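Local coordinates for protein IroE-like serine hydrolase (PDB 3GFF) that probably hydrolyses ester bonds, as an IroE-like serine hydrolase of the alpha/beta-hydrolase clan, at residues 17-22 with 118-123; 24-29 with 79-84; 150-155 with 195-200; 190-195 with 233-238. One frame throughout, in Å; residues are numbered along the deposited sequence.

Contact 1 of 4, residues 17-22 with 118-123; sequences LESRLL and LDFIEK
Ser19 sets its hydroxyl beside the Phe120 ring, OG 3.8 Å from CD1, while the same oxygen holds its own chain in an ST motif. In this alpha/beta-hydrolase fold the contact lays the end of outer strand 12-19, and the turn that follows it, against helix 114-132. No hydrogen bond joins the two segments, and packing does the work between them. OG stands anti to the backbone N (chi1 177°), from where it accepts the N-H of Leu22 at 2.8 Å with an N-H...O angle of 162°; Glu124, further along the helix, hydrogen-bonds to OG as well. An alanine here would probably leave Leu22 N and Glu124 OE1 without this partner and let the turn shift on the helix.

Phe120 is the hub. Leu22 crosses it at about a right angle and puts its CD1 3.7 Å from Phe120 CB, with CG of the phenylalanine almost as near. Leu17 CD1 approaches the ring more loosely, 4.3 Å from Phe120 CE1. Asp119 turns its carboxylate to Arg159 in a salt bridge, so it meets this turn through its CB and backbone. Lys123 likewise offers its CB before its chain leads off. Both touch Leu21 CD1, which also lies 3.5 Å from Asp119 O, the carbonyl oxygen that takes the helical bond from Lys123 N.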
# COMPACT_ATOMS: atom_id res chain seq x y z
N LEU A 17 26.02 -0.23 13.36
CA LEU A 17 26.77 0.90 13.84
C LEU A 17 26.93 0.78 15.36
O LEU A 17 25.93 0.58 16.09
CB LEU A 17 25.99 2.16 13.46
CG LEU A 17 26.58 3.55 13.60
CD1 LEU A 17 25.69 4.56 12.90
CD2 LEU A 17 26.74 3.89 15.06
N GLU A 18 28.15 0.91 15.84
CA GLU A 18 28.40 0.92 17.29
C GLU A 18 28.05 2.32 17.77
O GLU A 18 28.74 3.25 17.43
CB GLU A 18 29.85 0.59 17.63
CG GLU A 18 30.27 -0.84 17.32
CD GLU A 18 29.34 -1.89 17.94
OE1 GLU A 18 29.39 -2.13 19.19
OE2 GLU A 18 28.56 -2.51 17.17
N SER A 19 26.97 2.47 18.54
CA SER A 19 26.58 3.78 19.06
C SER A 19 27.35 4.06 20.32
O SER A 19 27.15 3.39 21.31
CB SER A 19 25.08 3.88 19.37
OG SER A 19 24.78 5.16 19.93
N ARG A 20 28.26 5.03 20.25
CA ARG A 20 28.99 5.51 21.41
C ARG A 20 28.03 6.24 22.38
O ARG A 20 28.17 6.14 23.59
CB ARG A 20 30.03 6.50 20.92
CG ARG A 20 30.90 5.93 19.81
CD ARG A 20 32.24 5.74 20.21
NE ARG A 20 32.77 7.05 20.50
CZ ARG A 20 33.94 7.26 21.07
NH1 ARG A 20 34.75 6.23 21.39
NH2 ARG A 20 34.32 8.50 21.32
N LEU A 21 27.11 7.02 21.80
CA LEU A 21 26.06 7.74 22.52
C LEU A 21 25.11 6.81 23.29
O LEU A 21 24.84 7.05 24.44
CB LEU A 21 25.17 8.54 21.54
CG LEU A 21 25.51 10.01 21.37
CD1 LEU A 21 24.82 10.64 20.16
CD2 LEU A 21 25.09 10.71 22.68
N LEU A 22 24.56 5.80 22.60
CA LEU A 22 23.65 4.84 23.20
C LEU A 22 24.38 3.66 23.91
O LEU A 22 23.75 2.89 24.62
CB LEU A 22 22.60 4.36 22.16
CG LEU A 22 21.68 5.49 21.63
CD1 LEU A 22 20.66 5.05 20.58
CD2 LEU A 22 20.96 6.15 22.82
N LEU A 118 17.47 10.74 19.09
CA LEU A 118 17.59 11.71 18.01
C LEU A 118 19.06 12.14 17.85
O LEU A 118 19.57 12.32 16.74
CB LEU A 118 16.69 12.93 18.24
CG LEU A 118 15.21 12.69 17.89
CD1 LEU A 118 14.28 13.71 18.58
CD2 LEU A 118 15.06 12.67 16.32
N ASP A 119 19.76 12.32 18.98
CA ASP A 119 21.19 12.66 18.93
C ASP A 119 21.95 11.55 18.23
O ASP A 119 22.88 11.81 17.44
CB ASP A 119 21.74 12.86 20.32
CG ASP A 119 21.24 14.14 20.97
OD1 ASP A 119 20.72 15.05 20.30
OD2 ASP A 119 21.37 14.22 22.18
N PHE A 120 21.59 10.31 18.52
CA PHE A 120 22.16 9.13 17.83
C PHE A 120 22.02 9.24 16.31
O PHE A 120 22.95 8.94 15.57
CB PHE A 120 21.55 7.82 18.36
CG PHE A 120 21.50 6.70 17.30
CD1 PHE A 120 22.65 6.06 16.87
CD2 PHE A 120 20.26 6.30 16.76
CE1 PHE A 120 22.60 5.03 15.90
CE2 PHE A 120 20.20 5.28 15.75
CZ PHE A 120 21.38 4.66 15.33
N ILE A 121 20.85 9.66 15.85
CA ILE A 121 20.59 9.82 14.43
C ILE A 121 21.47 10.93 13.84
O ILE A 121 22.16 10.72 12.85
CB ILE A 121 19.09 10.07 14.14
CG1 ILE A 121 18.26 8.83 14.51
CG2 ILE A 121 18.86 10.50 12.63
CD1 ILE A 121 16.75 9.05 14.44
N GLU A 122 21.49 12.09 14.49
CA GLU A 122 22.24 13.23 13.95
C GLU A 122 23.72 13.17 14.10
O GLU A 122 24.44 13.67 13.23
CB GLU A 122 21.74 14.55 14.57
CG GLU A 122 20.32 14.86 14.17
CD GLU A 122 19.90 16.27 14.46
OE1 GLU A 122 19.58 16.60 15.62
OE2 GLU A 122 19.83 17.05 13.51
N LYS A 123 24.18 12.60 15.21
CA LYS A 123 25.59 12.61 15.53
C LYS A 123 26.31 11.35 15.03
O LYS A 123 27.48 11.42 14.74
CB LYS A 123 25.82 12.83 17.03
CG LYS A 123 25.24 14.15 17.55
CD LYS A 123 26.00 15.37 17.04
CE LYS A 123 25.56 16.68 17.79
NZ LYS A 123 26.33 17.90 17.34

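Contact 2 of 4, residues 24-29 with 79-84; sequences ETREYV and VGIHNT
Glu24 OE2 is gripped by three groups: Thr84 OG1 donates to it at 3.0 Å across the contact, Arg26 NE forms a salt bridge with it at 3.1 Å, and Arg88 adds a second salt bridge. The Thr84 hydroxyl and Arg26 NE come from the same face of the carboxylate, the hydroxyl 37° out of its plane. Glu24 and Thr84 meet tip to tip; Glu24 CG sits between the backbone N and the carbonyl carbon (chi1 59°), and the chain extends from there. Thr84 CG2 lies over one face of the Arg26 guanidinium, whose NH2 is paired with Asp89, so positive and negative groups probably balance one another at this end.

Further along, the two segments join as antiparallel strands. Gly80 and Val29 form a hydrogen-bonded pair, with Gly80 N to Val29 O at 2.8 Å and Val29 N to Gly80 O at 2.9 Å. A CB on Gly80 would run into Val29 CG2. Tyr28 and Ile81 make the neighbouring non-hydrogen-bonded pair, and a longer bond of 3.1 Å from His82 N to Glu27 O carries the pairing just past the end of the strand. The His82 ring brings NE2 to 3.9 Å from Val29 CG1 and turns ND1 toward Glu27, whose carboxylate is salt-bridged to Arg16.

Strand 24-31 thus sits between 12-19 and 77-81, with strand 43-48 beyond; Tyr28 and Ile81 both rest on Leu125 of helix 114-132, and Arg26 on Phe117 of that helix.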
# COMPACT_ATOMS: atom_id res chain seq x y z
N GLU A 24 25.66 0.93 22.76
CA GLU A 24 25.17 -0.35 22.23
C GLU A 24 25.39 -0.42 20.74
O GLU A 24 25.71 0.57 20.08
CB GLU A 24 23.66 -0.53 22.54
CG GLU A 24 22.78 0.55 21.95
CD GLU A 24 21.30 0.50 22.40
OE1 GLU A 24 20.96 -0.16 23.41
OE2 GLU A 24 20.47 1.17 21.77
N THR A 25 25.21 -1.62 20.21
CA THR A 25 25.21 -1.87 18.79
C THR A 25 23.82 -1.52 18.29
O THR A 25 22.82 -1.91 18.91
CB THR A 25 25.44 -3.35 18.50
OG1 THR A 25 26.64 -3.75 19.13
CG2 THR A 25 25.53 -3.60 16.97
N ARG A 26 23.76 -0.76 17.20
CA ARG A 26 22.52 -0.40 16.58
C ARG A 26 22.47 -1.00 15.17
O ARG A 26 23.40 -0.87 14.41
CB ARG A 26 22.36 1.13 16.54
CG ARG A 26 21.76 1.75 17.79
CD ARG A 26 20.44 1.02 18.10
NE ARG A 26 19.52 1.77 18.93
CZ ARG A 26 18.29 2.15 18.59
NH1 ARG A 26 17.72 1.82 17.45
NH2 ARG A 26 17.59 2.83 19.45
N GLU A 27 21.36 -1.67 14.85
CA GLU A 27 21.14 -2.25 13.53
C GLU A 27 20.17 -1.42 12.71
O GLU A 27 19.27 -0.71 13.22
CB GLU A 27 20.63 -3.70 13.63
CG GLU A 27 21.69 -4.64 14.16
CD GLU A 27 21.20 -6.07 14.33
OE1 GLU A 27 19.98 -6.32 14.47
OE2 GLU A 27 22.07 -6.96 14.35
N TYR A 28 20.40 -1.47 11.41
CA TYR A 28 19.57 -0.77 10.46
C TYR A 28 19.67 -1.39 9.08
O TYR A 28 20.60 -2.14 8.78
CB TYR A 28 19.90 0.73 10.44
CG TYR A 28 21.25 1.11 9.92
CD1 TYR A 28 22.35 1.18 10.76
CD2 TYR A 28 21.43 1.46 8.59
CE1 TYR A 28 23.57 1.58 10.29
CE2 TYR A 28 22.64 1.86 8.11
CZ TYR A 28 23.71 1.93 8.97
OH TYR A 28 24.96 2.29 8.51
N VAL A 29 18.70 -1.07 8.23
CA VAL A 29 18.63 -1.57 6.86
C VAL A 29 18.54 -0.40 5.87
O VAL A 29 17.94 0.62 6.16
CB VAL A 29 17.40 -2.51 6.66
CG1 VAL A 29 17.63 -3.88 7.25
CG2 VAL A 29 16.12 -1.86 7.24
N VAL A 79 16.09 4.32 4.72
CA VAL A 79 16.80 3.84 5.89
C VAL A 79 15.79 3.38 6.95
O VAL A 79 15.02 4.18 7.41
CB VAL A 79 17.72 4.92 6.49
CG1 VAL A 79 18.43 4.37 7.74
CG2 VAL A 79 18.76 5.30 5.47
N GLY A 80 15.79 2.09 7.28
CA GLY A 80 14.94 1.52 8.34
C GLY A 80 15.75 1.34 9.62
O GLY A 80 16.78 0.66 9.62
N ILE A 81 15.30 1.95 10.71
CA ILE A 81 16.05 1.87 11.97
C ILE A 81 15.42 0.83 12.91
O ILE A 81 14.26 0.92 13.25
CB ILE A 81 16.15 3.28 12.65
CG1 ILE A 81 16.65 4.31 11.65
CG2 ILE A 81 17.10 3.27 13.90
CD1 ILE A 81 16.65 5.70 12.19
N HIS A 82 16.19 -0.17 13.33
CA HIS A 82 15.62 -1.15 14.22
C HIS A 82 15.69 -0.64 15.63
O HIS A 82 16.55 0.17 15.95
CB HIS A 82 16.32 -2.50 14.16
CG HIS A 82 16.26 -3.13 12.83
ND1 HIS A 82 16.92 -4.30 12.54
CD2 HIS A 82 15.67 -2.73 11.68
CE1 HIS A 82 16.69 -4.62 11.28
NE2 HIS A 82 15.95 -3.68 10.73
N ASN A 83 14.78 -1.15 16.45
CA ASN A 83 14.73 -0.87 17.86
C ASN A 83 15.55 -1.84 18.71
O ASN A 83 15.84 -2.98 18.34
CB ASN A 83 13.29 -0.96 18.35
CG ASN A 83 12.49 0.26 18.01
OD1 ASN A 83 12.90 1.37 18.31
ND2 ASN A 83 11.32 0.06 17.44
N THR A 84 15.94 -1.34 19.87
CA THR A 84 16.52 -2.17 20.91
C THR A 84 15.51 -1.90 22.06
O THR A 84 14.55 -2.65 22.23
CB THR A 84 17.94 -1.76 21.22
OG1 THR A 84 17.96 -0.44 21.74
CG2 THR A 84 18.81 -1.82 19.94

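Contact 3 of 4, residues 150-155 with 195-200; sequences VAMEAL and KQLFMA
Met152, a selenomethionine in this model, reaches from its helix to touch both Leu197 and Met199 of the strand. Its CB and CG only carry it across: CG lies anti to the carbonyl carbon, and a bend at chi2 (-48°) turns SE to the strand, 4.3 Å from Leu197 CD1. CE then continues anti to CB (chi3 -172°) and ends 4.0 Å from SE of Met199, also a selenomethionine, with Met199 CG equally near. The two long side chains cross at about a right angle, tip of one against the flank of the other.

One turn on, Leu155 splits its branches. CD1 rests 3.9 Å from Lys195 CB, and CD2 lies 4.2 Å from Leu197 CD2. The Leu155 and Lys195 side chains pass antiparallel, Leu155 CD1 also meeting Lys195 CG, while Lys195 NZ goes on to hydrogen-bond the carbonyl oxygen of Phe162. Between the two segments there is no hydrogen bond; side-chain packing alone joins them, as expected where a helix covers a sheet.

The helix and strand segments run nearly antiparallel, at 156°, with their axes 10.6 Å apart. Helix 146-156, which begins at the probable nucleophile elbow of this hydrolase, also packs on strand 164-168 through Ala167 and Tyr165, while Phe223 and Leu227 of helix 215-230 close in on Met152, Met199 and Leu197.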
# COMPACT_ATOMS: atom_id res chain seq x y z
N VAL A 150 8.64 10.64 18.22
CA VAL A 150 10.02 10.99 17.84
C VAL A 150 9.97 12.13 16.81
O VAL A 150 10.72 13.11 16.90
CB VAL A 150 10.78 9.80 17.26
CG1 VAL A 150 12.16 10.26 16.76
CG2 VAL A 150 10.89 8.67 18.28
N ALA A 151 9.09 11.98 15.81
CA ALA A 151 8.83 13.03 14.81
C ALA A 151 8.45 14.32 15.52
O ALA A 151 9.04 15.35 15.26
CB ALA A 151 7.74 12.61 13.83
N MSE A 152 7.50 14.25 16.46
CA MSE A 152 7.04 15.46 17.17
C MSE A 152 8.16 16.14 17.93
O MSE A 152 8.27 17.36 17.90
CB MSE A 152 5.90 15.14 18.16
CG MSE A 152 4.57 14.70 17.52
SE MSE A 152 3.99 15.87 16.04
CE MSE A 152 2.27 15.20 15.67
N GLU A 153 8.99 15.35 18.62
CA GLU A 153 10.11 15.87 19.41
C GLU A 153 11.22 16.48 18.51
O GLU A 153 11.80 17.52 18.81
CB GLU A 153 10.61 14.77 20.33
CG GLU A 153 11.63 15.20 21.37
CD GLU A 153 11.08 16.19 22.38
OE1 GLU A 153 9.87 16.56 22.33
OE2 GLU A 153 11.87 16.62 23.21
N ALA A 154 11.49 15.85 17.38
CA ALA A 154 12.45 16.36 16.40
C ALA A 154 11.97 17.75 15.98
O ALA A 154 12.74 18.70 16.02
CB ALA A 154 12.56 15.40 15.19
N LEU A 155 10.69 17.87 15.62
CA LEU A 155 10.10 19.16 15.28
C LEU A 155 10.16 20.05 16.52
O LEU A 155 10.74 21.13 16.46
CB LEU A 155 8.65 19.00 14.74
CG LEU A 155 7.89 20.20 14.12
CD1 LEU A 155 8.45 20.65 12.78
CD2 LEU A 155 6.36 19.86 13.94
N LYS A 195 9.64 24.03 7.67
CA LYS A 195 9.40 22.66 8.02
C LYS A 195 8.09 22.20 7.41
O LYS A 195 7.29 23.01 6.92
CB LYS A 195 9.39 22.51 9.54
CG LYS A 195 10.67 23.01 10.22
CD LYS A 195 11.85 22.11 9.90
CE LYS A 195 13.11 22.57 10.56
NZ LYS A 195 14.20 21.59 10.37
N GLN A 196 7.94 20.88 7.39
CA GLN A 196 6.74 20.17 6.90
C GLN A 196 6.35 19.05 7.85
O GLN A 196 7.19 18.33 8.33
CB GLN A 196 6.93 19.65 5.47
CG GLN A 196 6.82 20.79 4.40
CD GLN A 196 7.15 20.31 2.98
OE1 GLN A 196 8.30 20.32 2.58
NE2 GLN A 196 6.15 19.97 2.21
N LEU A 197 5.05 18.95 8.12
CA LEU A 197 4.47 17.94 8.98
C LEU A 197 3.20 17.41 8.32
O LEU A 197 2.36 18.18 7.84
CB LEU A 197 4.11 18.51 10.36
CG LEU A 197 3.31 17.54 11.26
CD1 LEU A 197 4.15 16.33 11.72
CD2 LEU A 197 2.76 18.28 12.45
N PHE A 198 3.08 16.09 8.26
CA PHE A 198 1.86 15.42 7.80
C PHE A 198 1.43 14.55 8.94
O PHE A 198 2.25 13.79 9.49
CB PHE A 198 2.11 14.56 6.54
CG PHE A 198 0.95 13.65 6.18
CD1 PHE A 198 -0.09 14.10 5.38
CD2 PHE A 198 0.93 12.33 6.61
CE1 PHE A 198 -1.14 13.27 5.03
CE2 PHE A 198 -0.10 11.49 6.27
CZ PHE A 198 -1.16 11.97 5.48
N MSE A 199 0.17 14.65 9.34
CA MSE A 199 -0.39 13.75 10.36
C MSE A 199 -1.45 12.81 9.77
O MSE A 199 -2.38 13.26 9.08
CB MSE A 199 -1.04 14.53 11.52
CG MSE A 199 -0.08 15.27 12.39
SE MSE A 199 -0.96 16.37 13.69
CE MSE A 199 -1.97 14.97 14.65
N ALA A 200 -1.32 11.51 10.05
CA ALA A 200 -2.36 10.54 9.68
C ALA A 200 -3.06 10.31 11.00
O ALA A 200 -2.40 10.17 12.03
CB ALA A 200 -1.76 9.20 9.16

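Contact 4 of 4, residues 190-195 with 233-238; sequences GDFKQK and KGLGFM
Lys233 meets Asp191 and Phe192 mainly through its backbone. Its N shares a water with Asp191 N, its O accepts Phe192 N at 2.9 Å, and its CB touches Asp191 OD1 at 3.7 Å, although the ammonium group leads away from that acid. Gly234 follows with positive phi. Its CA-H points at Phe192 O, 3.3 Å from CA, where a side chain would collide, and its O takes the N-H of Lys195 at 2.8 Å, nearly along the C=O axis.

Leu235 lies side by side with Phe192, its CB 3.7 Å from ring atom CD2, and its CD1 packs against Lys195 CB at 3.8 Å. At Gly236 the parallel pairing is secured: Gly236 N reaches Lys195 O at 2.9 Å, flanking the bridge between Lys195 and Leu235. An alanine in place of Phe192 would probably open a gap beside Leu235 and leave Arg186 without its cation-pi partner.

The contact thus starts the pairing of strands 195-201 and 235-241, the latter at the edge of the chain's main sheet; Phe192 and Leu235 also pack on Leu155 of helix 146-156, and Leu235 on Leu227 of helix 215-230.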
# COMPACT_ATOMS: atom_id res chain seq x y z
N GLY A 190 5.79 28.93 17.28
CA GLY A 190 5.90 28.89 15.82
C GLY A 190 7.22 29.27 15.19
O GLY A 190 8.27 28.86 15.67
N ASP A 191 7.15 30.07 14.13
CA ASP A 191 8.33 30.47 13.34
C ASP A 191 9.22 29.30 13.04
O ASP A 191 10.42 29.32 13.29
CB ASP A 191 9.11 31.62 14.01
CG ASP A 191 8.32 32.89 14.07
OD1 ASP A 191 7.42 33.03 13.22
OD2 ASP A 191 8.59 33.75 14.95
N PHE A 192 8.65 28.25 12.46
CA PHE A 192 9.46 27.09 12.07
C PHE A 192 10.37 27.44 10.90
O PHE A 192 10.05 28.31 10.09
CB PHE A 192 8.57 25.91 11.72
CG PHE A 192 7.85 25.37 12.90
CD1 PHE A 192 8.46 24.45 13.72
CD2 PHE A 192 6.58 25.80 13.20
CE1 PHE A 192 7.80 23.92 14.81
CE2 PHE A 192 5.91 25.30 14.31
CZ PHE A 192 6.53 24.35 15.11
N LYS A 193 11.50 26.76 10.80
CA LYS A 193 12.45 27.07 9.75
C LYS A 193 12.21 26.21 8.50
O LYS A 193 12.98 25.30 8.17
CB LYS A 193 13.89 27.00 10.29
CG LYS A 193 14.19 28.15 11.30
CD LYS A 193 15.66 28.31 11.48
CE LYS A 193 16.06 29.51 12.33
NZ LYS A 193 15.74 29.33 13.72
N GLN A 194 11.12 26.55 7.81
CA GLN A 194 10.66 25.88 6.57
C GLN A 194 10.56 24.38 6.78
O GLN A 194 11.29 23.57 6.18
CB GLN A 194 11.55 26.22 5.38
CG GLN A 194 11.62 27.68 5.01
CD GLN A 194 10.25 28.35 4.92
OE1 GLN A 194 9.92 29.21 5.74
NE2 GLN A 194 9.45 27.96 3.93
N LYS A 195 9.64 24.03 7.67
CA LYS A 195 9.40 22.66 8.02
C LYS A 195 8.09 22.20 7.41
O LYS A 195 7.29 23.01 6.92
CB LYS A 195 9.39 22.51 9.54
CG LYS A 195 10.67 23.01 10.22
CD LYS A 195 11.85 22.11 9.90
CE LYS A 195 13.11 22.57 10.56
NZ LYS A 195 14.20 21.59 10.37
N LYS A 233 3.81 30.12 11.40
CA LYS A 233 4.65 30.54 10.27
C LYS A 233 5.79 29.53 10.06
O LYS A 233 6.27 28.92 11.01
CB LYS A 233 5.22 31.97 10.49
CG LYS A 233 4.17 33.13 10.58
CD LYS A 233 3.23 33.11 9.37
CE LYS A 233 2.59 34.45 9.04
NZ LYS A 233 3.41 35.34 8.08
N GLY A 234 6.12 29.28 8.80
CA GLY A 234 7.18 28.38 8.43
C GLY A 234 6.96 26.89 8.45
O GLY A 234 7.92 26.14 8.27
N LEU A 235 5.72 26.45 8.69
CA LEU A 235 5.35 25.06 8.71
C LEU A 235 4.23 24.74 7.72
O LEU A 235 3.11 25.29 7.84
CB LEU A 235 4.86 24.64 10.10
CG LEU A 235 4.47 23.17 10.31
CD1 LEU A 235 5.65 22.23 10.38
CD2 LEU A 235 3.62 23.06 11.60
N GLY A 236 4.53 23.86 6.76
CA GLY A 236 3.53 23.33 5.82
C GLY A 236 2.94 22.13 6.56
O GLY A 236 3.66 21.21 6.93
N PHE A 237 1.64 22.17 6.80
CA PHE A 237 0.99 21.15 7.58
C PHE A 237 -0.20 20.58 6.87
O PHE A 237 -0.97 21.27 6.17
CB PHE A 237 0.51 21.76 8.92
CG PHE A 237 -0.37 20.83 9.74
CD1 PHE A 237 0.16 19.67 10.30
CD2 PHE A 237 -1.69 21.14 9.99
CE1 PHE A 237 -0.64 18.82 11.01
CE2 PHE A 237 -2.50 20.30 10.74
CZ PHE A 237 -1.98 19.14 11.24
N MSE A 238 -0.36 19.28 7.03
CA MSE A 238 -1.63 18.72 6.62
C MSE A 238 -1.91 17.41 7.36
O MSE A 238 -1.00 16.68 7.69
CB MSE A 238 -1.71 18.73 5.10
CG MSE A 238 -1.39 17.55 4.36
SE MSE A 238 -3.04 16.89 3.71
CE MSE A 238 -4.07 18.54 3.69
O HOH W 1 4.43 31.35 13.92

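All four contacts reach the same eight-stranded sheet, contacts 1 and 2 near one edge and contacts 3 and 4 toward the other. Contact 2 falls within the chain span bounded by contact 1; their centres are about 10 Å apart, and strands 12-19 and 24-31 pair between them. Both close before contacts 3 and 4 open. These two, also about 10 Å apart at their centres, share Lys195 and neighbouring strands 195-201 and 235-241, and their segments alternate along the chain. Contacts 2 and 4 lie about 29 Å apart between centres. Leu118 packs on Val150 and Ala154, so helices 114-132 and 146-156 touch. Together the contacts tie both edges of the sheet to helices, as in an alpha/beta hydrolase.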